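Long-range contact in enoyl-CoA hydratase/isomerase family protein (Mycobacterium tuberculosis, PDB 4FN7), which probably acts on acyl-CoA thioesters as a crotonase-family enoyl-CoA hydratase or isomerase in lipid metabolism: residues Met1-Arg9 with Val15-Val23. Residues are numbered along the deposited sequence; the frame is centred on the assembly and turned at random.
Sequences MSDPVSYTR and VISMDDGKV
I16 lies across from Y7 and diagonal to V5 on one face of an antiparallel beta hairpin, and touches each with a different branch. Its CG2 meets V5 CG1 at 3.6 Å, while CG1 lies 4.0 Å from Y7 CD1, coming in at the edge of the ring, near its plane. I16 holds CG1 anti to its carbonyl carbon (chi1 -63°), toward the Y7 ring, and CG2 anti to its backbone N, which leaves CG2 for the valine. V5 CG2 reaches M18 CG more loosely, at 4.4 Å.

The other face, carrying S6, T8, V15 and S17, is more polar. S6 OG lies 3.4 Å from S17 CB, and a water ties S6 OG and T8 OG1 to V15 O, donating to that carbonyl. S17 OG is hydrogen-bonded to T52 OG1. The backbones are locked by paired bonds between S6 and S17 and between T8 and V15, the straightest running from V15 N to T8 O (2.8 Å, 176°). Just beyond the paired strands, D19 N hydrogen-bonds P4 O at 2.8 Å, and P4 CB packs on D20 CB. D19 OD1 and D20 OD1 accept from G21 N and K22 N, making two successive Asx turns.

Strand 5-10 is an edge strand of the six-stranded sheet within this chain; strand 13-18 lies between it and strand 48-52, parallel to the latter, with backbone hydrogen bonds from I16 and M18. Helix 28-44 covers the V5 and Y7 face, where Y7 OH is hydrogen-bonded to D44 OD2.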
ATOM      1  N   MET A   1      -9.647  12.773 -36.131  1.00 36.41           N
ATOM      2  CA  MET A   1     -10.790  13.589 -35.740  1.00 34.27           C
ATOM      3  C   MET A   1     -10.390  15.015 -35.408  1.00 29.64           C
ATOM      4  O   MET A   1      -9.355  15.266 -34.797  1.00 27.77           O
ATOM      5  CB  MET A   1     -11.537  12.958 -34.578  1.00 34.83           C
ATOM      6  CG  MET A   1     -12.783  13.694 -34.166  1.00 31.15           C
ATOM      7  SD  MET A   1     -12.516  14.617 -32.649  1.00 37.97           S
ATOM      8  CE  MET A   1     -14.220  14.868 -32.116  1.00 35.48           C
ATOM      9  N   SER A   2     -11.256  15.935 -35.805  1.00 26.92           N
ATOM     10  CA  SER A   2     -10.909  17.336 -35.961  1.00 25.25           C
ATOM     11  C   SER A   2     -10.713  18.090 -34.655  1.00 20.33           C
ATOM     12  O   SER A   2      -9.910  19.016 -34.586  1.00 23.72           O
ATOM     13  CB  SER A   2     -11.990  18.021 -36.793  1.00 26.57           C
ATOM     14  OG  SER A   2     -12.377  17.189 -37.877  1.00 30.26           O
ATOM     15  N   ASP A   3     -11.464  17.710 -33.629  1.00 17.79           N
ATOM     16  CA  ASP A   3     -11.403  18.396 -32.346  1.00 17.61           C
ATOM     17  C   ASP A   3     -11.549  17.363 -31.248  1.00 16.33           C
ATOM     18  O   ASP A   3     -12.643  17.140 -30.736  1.00 17.94           O
ATOM     19  CB  ASP A   3     -12.506  19.447 -32.246  1.00 21.04           C
ATOM     20  CG  ASP A   3     -12.324  20.569 -33.244  1.00 23.08           C
ATOM     21  OD1 ASP A   3     -11.469  21.446 -33.002  1.00 25.35           O
ATOM     22  OD2 ASP A   3     -13.026  20.573 -34.274  1.00 25.07           O
ATOM     23  N   PRO A   4     -10.436  16.716 -30.896  1.00 14.19           N
ATOM     24  CA  PRO A   4     -10.478  15.542 -30.026  1.00 12.24           C
ATOM     25  C   PRO A   4     -10.770  15.837 -28.560  1.00 12.16           C
ATOM     26  O   PRO A   4     -11.040  14.901 -27.821  1.00 13.12           O
ATOM     27  CB  PRO A   4      -9.078  14.938 -30.190  1.00 14.43           C
ATOM     28  CG  PRO A   4      -8.214  16.102 -30.556  1.00 15.36           C
ATOM     29  CD  PRO A   4      -9.082  16.976 -31.417  1.00 14.49           C
ATOM     30  N   VAL A   5     -10.721  17.101 -28.149  1.00 11.84           N
ATOM     31  CA  VAL A   5     -11.048  17.459 -26.776  1.00 12.73           C
ATOM     32  C   VAL A   5     -12.025  18.621 -26.734  1.00 13.20           C
ATOM     33  O   VAL A   5     -11.850  19.616 -27.434  1.00 16.85           O
ATOM     34  CB  VAL A   5      -9.792  17.852 -25.983  1.00 13.27           C
ATOM     35  CG1 VAL A   5     -10.171  18.325 -24.584  1.00 15.56           C
ATOM     36  CG2 VAL A   5      -8.830  16.686 -25.904  1.00 13.66           C
ATOM     37  N   SER A   6     -13.061  18.497 -25.916  1.00 11.84           N
ATOM     38  CA  SER A   6     -13.961  19.619 -25.687  1.00 14.01           C
ATOM     39  C   SER A   6     -13.750  20.174 -24.288  1.00 12.79           C
ATOM     40  O   SER A   6     -13.418  19.436 -23.355  1.00 13.58           O
ATOM     41  CB  SER A   6     -15.417  19.205 -25.876  1.00 16.79           C
ATOM     42  OG  SER A   6     -15.816  18.294 -24.872  1.00 19.45           O
ATOM     43  N   TYR A   7     -13.935  21.483 -24.159  1.00 12.64           N
ATOM     44  CA  TYR A   7     -13.822  22.181 -22.885  1.00 11.91           C
ATOM     45  C   TYR A   7     -15.112  22.937 -22.624  1.00 12.15           C
ATOM     46  O   TYR A   7     -15.548  23.726 -23.458  1.00 13.55           O
ATOM     47  CB  TYR A   7     -12.654  23.163 -22.911  1.00 12.62           C
ATOM     48  CG  TYR A   7     -12.606  24.039 -21.684  1.00 11.83           C
ATOM     49  CD1 TYR A   7     -11.990  23.596 -20.527  1.00 11.57           C
ATOM     50  CD2 TYR A   7     -13.178  25.307 -21.680  1.00 11.73           C
ATOM     51  CE1 TYR A   7     -11.948  24.383 -19.397  1.00 12.31           C
ATOM     52  CE2 TYR A   7     -13.139  26.101 -20.549  1.00 12.66           C
ATOM     53  CZ  TYR A   7     -12.517  25.631 -19.410  1.00 11.64           C
ATOM     54  OH  TYR A   7     -12.462  26.395 -18.271  1.00 13.28           O
ATOM     55  N   THR A   8     -15.705  22.706 -21.457  1.00 13.16           N
ATOM     56  CA  THR A   8     -16.953  23.352 -21.082  1.00 15.51           C
ATOM     57  C   THR A   8     -16.892  23.759 -19.623  1.00 15.06           C
ATOM     58  O   THR A   8     -16.696  22.924 -18.745  1.00 15.98           O
ATOM     59  CB  THR A   8     -18.144  22.401 -21.274  1.00 19.82           C
ATOM     60  OG1 THR A   8     -18.077  21.807 -22.576  1.00 22.58           O
ATOM     61  CG2 THR A   8     -19.457  23.152 -21.121  1.00 23.40           C
ATOM     62  N   ARG A   9     -17.049  25.048 -19.361  1.00 17.42           N
ATOM     63  CA  ARG A   9     -17.146  25.505 -17.985  1.00 19.91           C
ATOM     64  C   ARG A   9     -18.600  25.451 -17.527  1.00 22.79           C
ATOM     65  O   ARG A   9     -19.492  25.970 -18.198  1.00 26.06           O
ATOM     66  CB  ARG A   9     -16.577  26.917 -17.821  1.00 23.18           C
ATOM     67  CG  ARG A   9     -16.691  27.442 -16.391  1.00 28.11           C
ATOM     68  CD  ARG A   9     -15.817  28.662 -16.137  1.00 32.63           C
ATOM     69  NE  ARG A   9     -16.164  29.792 -16.991  1.00 34.92           N
ATOM     70  CZ  ARG A   9     -15.753  31.040 -16.785  1.00 35.96           C
ATOM     71  NH1 ARG A   9     -14.985  31.323 -15.741  1.00 38.35           N
ATOM     72  NH2 ARG A   9     -16.116  32.008 -17.615  1.00 34.28           N
ATOM     73  N   VAL A  15     -15.423  20.842 -17.467  1.00 10.73           N
ATOM     74  CA  VAL A  15     -15.499  19.476 -17.963  1.00 11.58           C
ATOM     75  C   VAL A  15     -14.707  19.377 -19.254  1.00 10.84           C
ATOM     76  O   VAL A  15     -14.980  20.086 -20.223  1.00 11.82           O
ATOM     77  CB  VAL A  15     -16.950  19.034 -18.208  1.00 12.84           C
ATOM     78  CG1 VAL A  15     -16.992  17.576 -18.655  1.00 14.22           C
ATOM     79  CG2 VAL A  15     -17.776  19.237 -16.944  1.00 15.11           C
ATOM     80  N   ILE A  16     -13.709  18.500 -19.241  1.00 10.36           N
ATOM     81  CA  ILE A  16     -12.822  18.282 -20.367  1.00 10.52           C
ATOM     82  C   ILE A  16     -13.086  16.866 -20.864  1.00 10.65           C
ATOM     83  O   ILE A  16     -12.910  15.898 -20.126  1.00 12.76           O
ATOM     84  CB  ILE A  16     -11.353  18.438 -19.915  1.00 10.72           C
ATOM     85  CG1 ILE A  16     -11.091  19.877 -19.438  1.00 12.58           C
ATOM     86  CG2 ILE A  16     -10.382  18.016 -21.013  1.00 12.59           C
ATOM     87  CD1 ILE A  16      -9.679  20.099 -18.892  1.00 15.39           C
ATOM     88  N   SER A  17     -13.552  16.743 -22.100  1.00 10.78           N
ATOM     89  CA  SER A  17     -13.964  15.447 -22.621  1.00 11.85           C
ATOM     90  C   SER A  17     -13.147  15.044 -23.832  1.00 10.97           C
ATOM     91  O   SER A  17     -13.050  15.796 -24.808  1.00 12.29           O
ATOM     92  CB  SER A  17     -15.447  15.468 -22.990  1.00 14.26           C
ATOM     93  OG  SER A  17     -16.248  15.484 -21.828  1.00 16.28           O
ATOM     94  N   MET A  18     -12.570  13.846 -23.758  1.00 10.97           N
ATOM     95  CA  MET A  18     -11.826  13.276 -24.868  1.00 11.24           C
ATOM     96  C   MET A  18     -12.757  12.482 -25.769  1.00 10.71           C
ATOM     97  O   MET A  18     -13.462  11.578 -25.308  1.00 10.89           O
ATOM     98  CB  MET A  18     -10.734  12.338 -24.347  1.00 12.06           C
ATOM     99  CG  MET A  18      -9.636  13.017 -23.546  1.00 13.08           C
ATOM    100  SD  MET A  18      -8.385  11.837 -22.993  1.00 13.25           S
ATOM    101  CE  MET A  18      -9.312  10.923 -21.759  1.00 12.95           C
ATOM    102  N   ASP A  19     -12.766  12.819 -27.053  1.00 12.15           N
ATOM    103  CA  ASP A  19     -13.432  11.982 -28.038  1.00 11.68           C
ATOM    104  C   ASP A  19     -12.836  12.218 -29.409  1.00 12.17           C
ATOM    105  O   ASP A  19     -13.236  13.143 -30.109  1.00 13.19           O
ATOM    106  CB  ASP A  19     -14.937  12.250 -28.076  1.00 12.34           C
ATOM    107  CG  ASP A  19     -15.654  11.361 -29.067  1.00 14.28           C
ATOM    108  OD1 ASP A  19     -15.011  10.435 -29.609  1.00 14.22           O
ATOM    109  OD2 ASP A  19     -16.856  11.573 -29.305  1.00 19.46           O
ATOM    110  N   ASP A  20     -11.869  11.392 -29.795  1.00 13.43           N
ATOM    111  CA  ASP A  20     -11.286  11.526 -31.121  1.00 14.63           C
ATOM    112  C   ASP A  20     -12.002  10.642 -32.133  1.00 16.78           C
ATOM    113  O   ASP A  20     -11.533  10.475 -33.253  1.00 18.31           O
ATOM    114  CB  ASP A  20      -9.777  11.241 -31.105  1.00 13.73           C
ATOM    115  CG  ASP A  20      -9.452   9.774 -30.904  1.00 13.36           C
ATOM    116  OD1 ASP A  20     -10.352   8.993 -30.533  1.00 13.25           O
ATOM    117  OD2 ASP A  20      -8.271   9.413 -31.103  1.00 16.52           O
ATOM    118  N   GLY A  21     -13.143  10.089 -31.730  1.00 17.88           N
ATOM    119  CA  GLY A  21     -13.932   9.230 -32.592  1.00 17.64           C
ATOM    120  C   GLY A  21     -13.392   7.816 -32.694  1.00 16.21           C
ATOM    121  O   GLY A  21     -13.953   6.981 -33.407  1.00 17.73           O
ATOM    122  N   LYS A  22     -12.296   7.553 -31.988  1.00 15.89           N
ATOM    123  CA  LYS A  22     -11.632   6.250 -32.025  1.00 15.04           C
ATOM    124  C   LYS A  22     -11.437   5.711 -30.608  1.00 16.07           C
ATOM    125  O   LYS A  22     -12.412   5.347 -29.946  1.00 20.04           O
ATOM    126  CB  LYS A  22     -10.302   6.330 -32.787  1.00 16.80           C
ATOM    127  CG  LYS A  22     -10.449   6.732 -34.250  1.00 21.34           C
ATOM    128  CD  LYS A  22      -9.090   6.871 -34.925  1.00 24.53           C
ATOM    129  N   VAL A  23     -10.195   5.667 -30.128  1.00 13.58           N
ATOM    130  CA  VAL A  23      -9.943   5.157 -28.778  1.00 13.19           C
ATOM    131  C   VAL A  23      -9.200   6.173 -27.907  1.00 11.00           C
ATOM    132  O   VAL A  23      -8.552   5.819 -26.917  1.00 12.23           O
ATOM    133  CB  VAL A  23      -9.207   3.790 -28.785  1.00 14.29           C
ATOM    134  CG1 VAL A  23     -10.079   2.710 -29.435  1.00 16.15           C
ATOM    135  CG2 VAL A  23      -7.855   3.902 -29.481  1.00 15.84           C
TER
HETATM  136  O   HOH W   1      -8.570  10.759 -34.568  1.00 44.02           O
HETATM  137  O   HOH W   2     -16.566  19.406 -22.398  1.00 16.00           O